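PDB 4NLC: ribosomal RNA processing protein 6, which probably degrades and processes RNA from the 3' end as a 3'-5' exoribonuclease of the nuclear exosome, represented here by its catalytic domain. Local coordinates for residues A[268-272]-A[273-277]; A[348-351]-A[352-355]. The protein carries 1 engineered substitution. One frame throughout, in Å; residues are numbered along the deposited sequence.

Contact 1 (A[268-272]-A[273-277])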
loop_
_atom_site.group_PDB
_atom_site.type_symbol
_atom_site.label_atom_id
_atom_site.label_comp_id
_atom_site.label_asym_id
_atom_site.label_seq_id
_atom_site.Cartn_x
_atom_site.Cartn_y
_atom_site.Cartn_z
ATOM N N PRO A 268 3.604 -3.429 -10.993
ATOM C CA PRO A 268 5.060 -3.243 -11.129
ATOM C C PRO A 268 5.493 -3.504 -12.577
ATOM O O PRO A 268 5.076 -4.469 -13.219
ATOM C CB PRO A 268 5.637 -4.252 -10.137
ATOM C CG PRO A 268 4.573 -4.398 -9.104
ATOM C CD PRO A 268 3.301 -4.375 -9.902
ATOM N N HIS A 269 6.253 -2.555 -13.094
ATOM C CA HIS A 269 6.723 -2.379 -14.467
ATOM C C HIS A 269 8.141 -2.933 -14.716
ATOM O O HIS A 269 9.125 -2.321 -14.279
ATOM C CB HIS A 269 6.677 -0.864 -14.743
ATOM C CG HIS A 269 6.374 -0.085 -13.488
ATOM N ND1 HIS A 269 7.281 -0.029 -12.429
ATOM C CD2 HIS A 269 5.231 0.545 -13.114
ATOM C CE1 HIS A 269 6.677 0.659 -11.473
ATOM N NE2 HIS A 269 5.444 1.030 -11.836
ATOM N N LEU A 270 8.250 -4.088 -15.403
ATOM C CA LEU A 270 9.569 -4.656 -15.726
ATOM C C LEU A 270 9.984 -4.245 -17.124
ATOM O O LEU A 270 9.354 -4.645 -18.107
ATOM C CB LEU A 270 9.636 -6.196 -15.576
ATOM C CG LEU A 270 11.019 -6.926 -15.722
ATOM C CD1 LEU A 270 11.364 -7.270 -17.156
ATOM C CD2 LEU A 270 12.166 -6.259 -14.935
ATOM N N ASP A 271 11.056 -3.457 -17.202
ATOM C CA ASP A 271 11.622 -3.010 -18.465
ATOM C C ASP A 271 12.846 -3.906 -18.695
ATOM O O ASP A 271 13.840 -3.785 -17.967
ATOM C CB ASP A 271 12.000 -1.515 -18.417
ATOM C CG ASP A 271 12.100 -0.856 -19.783
ATOM O OD1 ASP A 271 12.630 -1.498 -20.718
ATOM O OD2 ASP A 271 11.639 0.303 -19.918
ATOM N N PRO A 272 12.768 -4.870 -19.642
ATOM C CA PRO A 272 13.901 -5.798 -19.838
ATOM C C PRO A 272 15.203 -5.151 -20.324
ATOM O O PRO A 272 16.257 -5.790 -20.257
ATOM C CB PRO A 272 13.358 -6.833 -20.829
ATOM C CG PRO A 272 11.851 -6.630 -20.832
ATOM C CD PRO A 272 11.647 -5.186 -20.553
ATOM N N ASP A 273 15.125 -3.885 -20.794
ATOM C CA ASP A 273 16.278 -3.119 -21.277
ATOM C C ASP A 273 16.784 -2.103 -20.236
ATOM O O ASP A 273 17.889 -1.591 -20.407
ATOM C CB ASP A 273 15.925 -2.339 -22.579
ATOM C CG ASP A 273 15.093 -3.048 -23.642
ATOM O OD1 ASP A 273 15.253 -4.274 -23.809
ATOM O OD2 ASP A 273 14.334 -2.360 -24.353
ATOM N N VAL A 274 15.966 -1.773 -19.191
ATOM C CA VAL A 274 16.261 -0.689 -18.235
ATOM C C VAL A 274 16.292 -1.088 -16.732
ATOM O O VAL A 274 17.270 -0.751 -16.068
ATOM C CB VAL A 274 15.263 0.506 -18.463
ATOM C CG1 VAL A 274 15.524 1.673 -17.506
ATOM C CG2 VAL A 274 15.281 0.997 -19.915
ATOM N N THR A 275 15.198 -1.690 -16.183
ATOM C CA THR A 275 14.999 -1.990 -14.741
ATOM C C THR A 275 16.257 -2.502 -14.024
ATOM O O THR A 275 16.568 -1.990 -12.942
ATOM C CB THR A 275 13.792 -2.917 -14.485
ATOM O OG1 THR A 275 12.665 -2.443 -15.212
ATOM C CG2 THR A 275 13.399 -2.979 -13.010
ATOM N N TYR A 276 16.984 -3.479 -14.625
ATOM C CA TYR A 276 18.218 -4.022 -14.053
ATOM C C TYR A 276 19.265 -2.913 -13.715
ATOM O O TYR A 276 19.881 -2.976 -12.652
ATOM C CB TYR A 276 18.801 -5.137 -14.949
ATOM C CG TYR A 276 19.586 -4.657 -16.149
ATOM C CD1 TYR A 276 18.944 -4.309 -17.334
ATOM C CD2 TYR A 276 20.973 -4.565 -16.106
ATOM C CE1 TYR A 276 19.661 -3.863 -18.440
ATOM C CE2 TYR A 276 21.703 -4.129 -17.211
ATOM C CZ TYR A 276 21.043 -3.788 -18.378
ATOM O OH TYR A 276 21.761 -3.361 -19.469
ATOM N N LYS A 277 19.416 -1.890 -14.594
ATOM C CA LYS A 277 20.347 -0.769 -14.394
ATOM C C LYS A 277 19.903 0.114 -13.223
ATOM O O LYS A 277 20.750 0.629 -12.488
ATOM C CB LYS A 277 20.474 0.096 -15.659
ATOM C CG LYS A 277 21.302 -0.515 -16.793
ATOM C CD LYS A 277 21.289 0.375 -18.038
ATOM C CE LYS A 277 19.984 0.317 -18.798
ATOM N NZ LYS A 277 19.391 1.662 -18.999
#
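Thr275 N donates to Asp271 O over 3.1 Å where an extended run of chain turns into a helix. Asp271 O is gripped a second time by Val274 N, at 3.2 Å, but this donor stands well above the carbonyl plane, whereas Thr275 N is tilted only 15° from it. The side chain of Thr275 ties the same two residues together again, Asp271 N donating to Thr275 OG1 over 2.8 Å. The Thr275 hydroxyl is brought back over the incoming chain by a chi1 of -48°, which sets OG1 opposite its own carbonyl carbon, and the N-H of Asp271 meets it fairly straight, at 161°. Pro272 and Asp273 occupy the middle of a type I beta turn that leads directly into helix 275-280, with Val274 as its N-cap residue. Asp271 adds a weak Asx turn here, its OD1 accepting from Asp273 N at 3.5 Å. Its carboxylate carbon CG also lies against Val274 CG2 at 3.7 Å, the two side chains crossing at a slant. Leu270 brings one methyl, CD2, to 3.7 Å from Thr275 CB, and the Leu270 side chain also touches Asp303 and Arg307 of helix 289-309. Asp271 OD1 and Asp273 OD2 come within 4.1 Å, a proximity of like charges that is probably eased by the salt bridge from Asp273 OD1 to Arg296. Asn300, on the same helix, donates its side-chain amide to Pro272 O.

Contact 2 (A[348-351]-A[352-355])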
loop_
_atom_site.group_PDB
_atom_site.type_symbol
_atom_site.label_atom_id
_atom_site.label_comp_id
_atom_site.label_asym_id
_atom_site.label_seq_id
_atom_site.Cartn_x
_atom_site.Cartn_y
_atom_site.Cartn_z
ATOM N N ARG A 348 16.502 -22.774 -5.919
ATOM C CA ARG A 348 16.873 -24.194 -5.809
ATOM C C ARG A 348 16.210 -25.047 -6.890
ATOM O O ARG A 348 16.884 -25.869 -7.503
ATOM C CB ARG A 348 16.575 -24.748 -4.404
ATOM C CG ARG A 348 17.237 -26.109 -4.134
ATOM C CD ARG A 348 17.291 -26.472 -2.656
ATOM N NE ARG A 348 18.363 -25.762 -1.946
ATOM C CZ ARG A 348 19.627 -26.177 -1.862
ATOM N NH1 ARG A 348 20.007 -27.302 -2.460
ATOM N NH2 ARG A 348 20.522 -25.465 -1.191
ATOM N N THR A 349 14.909 -24.813 -7.157
ATOM C CA THR A 349 14.172 -25.581 -8.163
ATOM C C THR A 349 14.635 -25.213 -9.585
ATOM O O THR A 349 14.703 -26.102 -10.432
ATOM C CB THR A 349 12.628 -25.524 -7.950
ATOM O OG1 THR A 349 11.968 -26.132 -9.052
ATOM C CG2 THR A 349 12.089 -24.138 -7.820
ATOM N N ASN A 350 15.031 -23.954 -9.820
ATOM C CA ASN A 350 15.492 -23.495 -11.137
ATOM C C ASN A 350 16.997 -23.221 -11.249
ATOM O O ASN A 350 17.411 -22.479 -12.136
ATOM C CB ASN A 350 14.688 -22.270 -11.578
ATOM C CG ASN A 350 13.212 -22.537 -11.665
ATOM O OD1 ASN A 350 12.451 -22.243 -10.743
ATOM N ND2 ASN A 350 12.789 -23.170 -12.742
ATOM N N VAL A 351 17.823 -23.892 -10.423
ATOM C CA VAL A 351 19.298 -23.765 -10.414
ATOM C C VAL A 351 19.948 -24.068 -11.791
ATOM O O VAL A 351 20.969 -23.449 -12.126
ATOM C CB VAL A 351 19.926 -24.613 -9.265
ATOM C CG1 VAL A 351 19.714 -26.123 -9.463
ATOM C CG2 VAL A 351 21.394 -24.277 -9.044
ATOM N N MET A 352 19.353 -25.005 -12.578
ATOM C CA MET A 352 19.865 -25.408 -13.894
ATOM C C MET A 352 19.633 -24.330 -14.951
ATOM O O MET A 352 20.456 -24.173 -15.864
ATOM C CB MET A 352 19.322 -26.786 -14.319
ATOM C CG MET A 352 19.792 -27.942 -13.410
ATOM S SD MET A 352 21.571 -27.963 -12.974
ATOM C CE MET A 352 22.282 -28.510 -14.529
ATOM N N LYS A 353 18.547 -23.553 -14.793
ATOM C CA LYS A 353 18.206 -22.417 -15.659
ATOM C C LYS A 353 19.199 -21.259 -15.399
ATOM O O LYS A 353 19.670 -20.636 -16.353
ATOM C CB LYS A 353 16.743 -21.965 -15.410
ATOM C CG LYS A 353 16.246 -20.879 -16.363
ATOM C CD LYS A 353 14.926 -21.251 -17.044
ATOM C CE LYS A 353 13.693 -20.955 -16.212
ATOM N NZ LYS A 353 12.443 -21.299 -16.940
ATOM N N LEU A 354 19.509 -20.970 -14.106
ATOM C CA LEU A 354 20.468 -19.918 -13.730
ATOM C C LEU A 354 21.848 -20.290 -14.255
ATOM O O LEU A 354 22.560 -19.441 -14.796
ATOM C CB LEU A 354 20.527 -19.725 -12.208
ATOM C CG LEU A 354 19.284 -19.207 -11.520
ATOM C CD1 LEU A 354 19.417 -19.335 -10.017
ATOM C CD2 LEU A 354 19.048 -17.766 -11.858
ATOM N N LEU A 355 22.195 -21.573 -14.137
ATOM C CA LEU A 355 23.436 -22.157 -14.636
ATOM C C LEU A 355 23.503 -22.078 -16.174
ATOM O O LEU A 355 24.575 -21.827 -16.718
ATOM C CB LEU A 355 23.540 -23.610 -14.143
ATOM C CG LEU A 355 24.798 -24.400 -14.475
ATOM C CD1 LEU A 355 26.045 -23.646 -14.069
ATOM C CD2 LEU A 355 24.762 -25.771 -13.832
HETATM O O HOH W 1 16.753 -26.797 -12.005
#
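Asn350 O meets the N-H groups of Leu354 and Lys353 at the break between helices 345-349 and 351-359, two helices in the all-helical HRDC domain. Asn350 leaves helical conformation and serves as N-cap residue of the second helix, and its backbone carbonyl starts the new ladder. Leu354 N donates to Asn350 O over 3.2 Å, in the plane of the carbonyl, an ordinary i to i+4 helical bond. Lys353 N adds a weak bond to Asn350 O of 3.1 Å, bent to 129°. The next acceptor, Val351 O, takes Leu355 N at 3.0 Å. Met352 N, in the first turn, is satisfied by a water: it donates to the water over 3.2 Å, and the water in turn donates to Thr349 O over 2.7 Å, bridging the last turn of one helix to the first of the next. Leu354 packs on Ile298 and Trp301 of helix 289-309, and Val351 on Ala333 and Leu337 of helix 333-339. With chi1 at 65°, Val351 holds CG1 between its own backbone N and carbonyl carbon, 3.3 Å from Met352 N.

Overall arrangement
From the N terminus, the chain passes through the mixed sheet of the exonuclease fold and helix 249-261 before reaching contact 1, which turns the following loop into helix 275-280. Helix 289-309 comes next, and after the shorter helices 313-316, 319-328 and 333-339 the chain arrives at contact 2, between helices 345-349 and 351-359. The two contacts are in series, neither nesting nor crossing, and each closes only a local turn. The centres of contact 1 and contact 2 are about 22 Å apart, and the two do not touch. Both pack against helix 289-309, contact 1 from the chain that precedes it and contact 2 from the C-terminal helices.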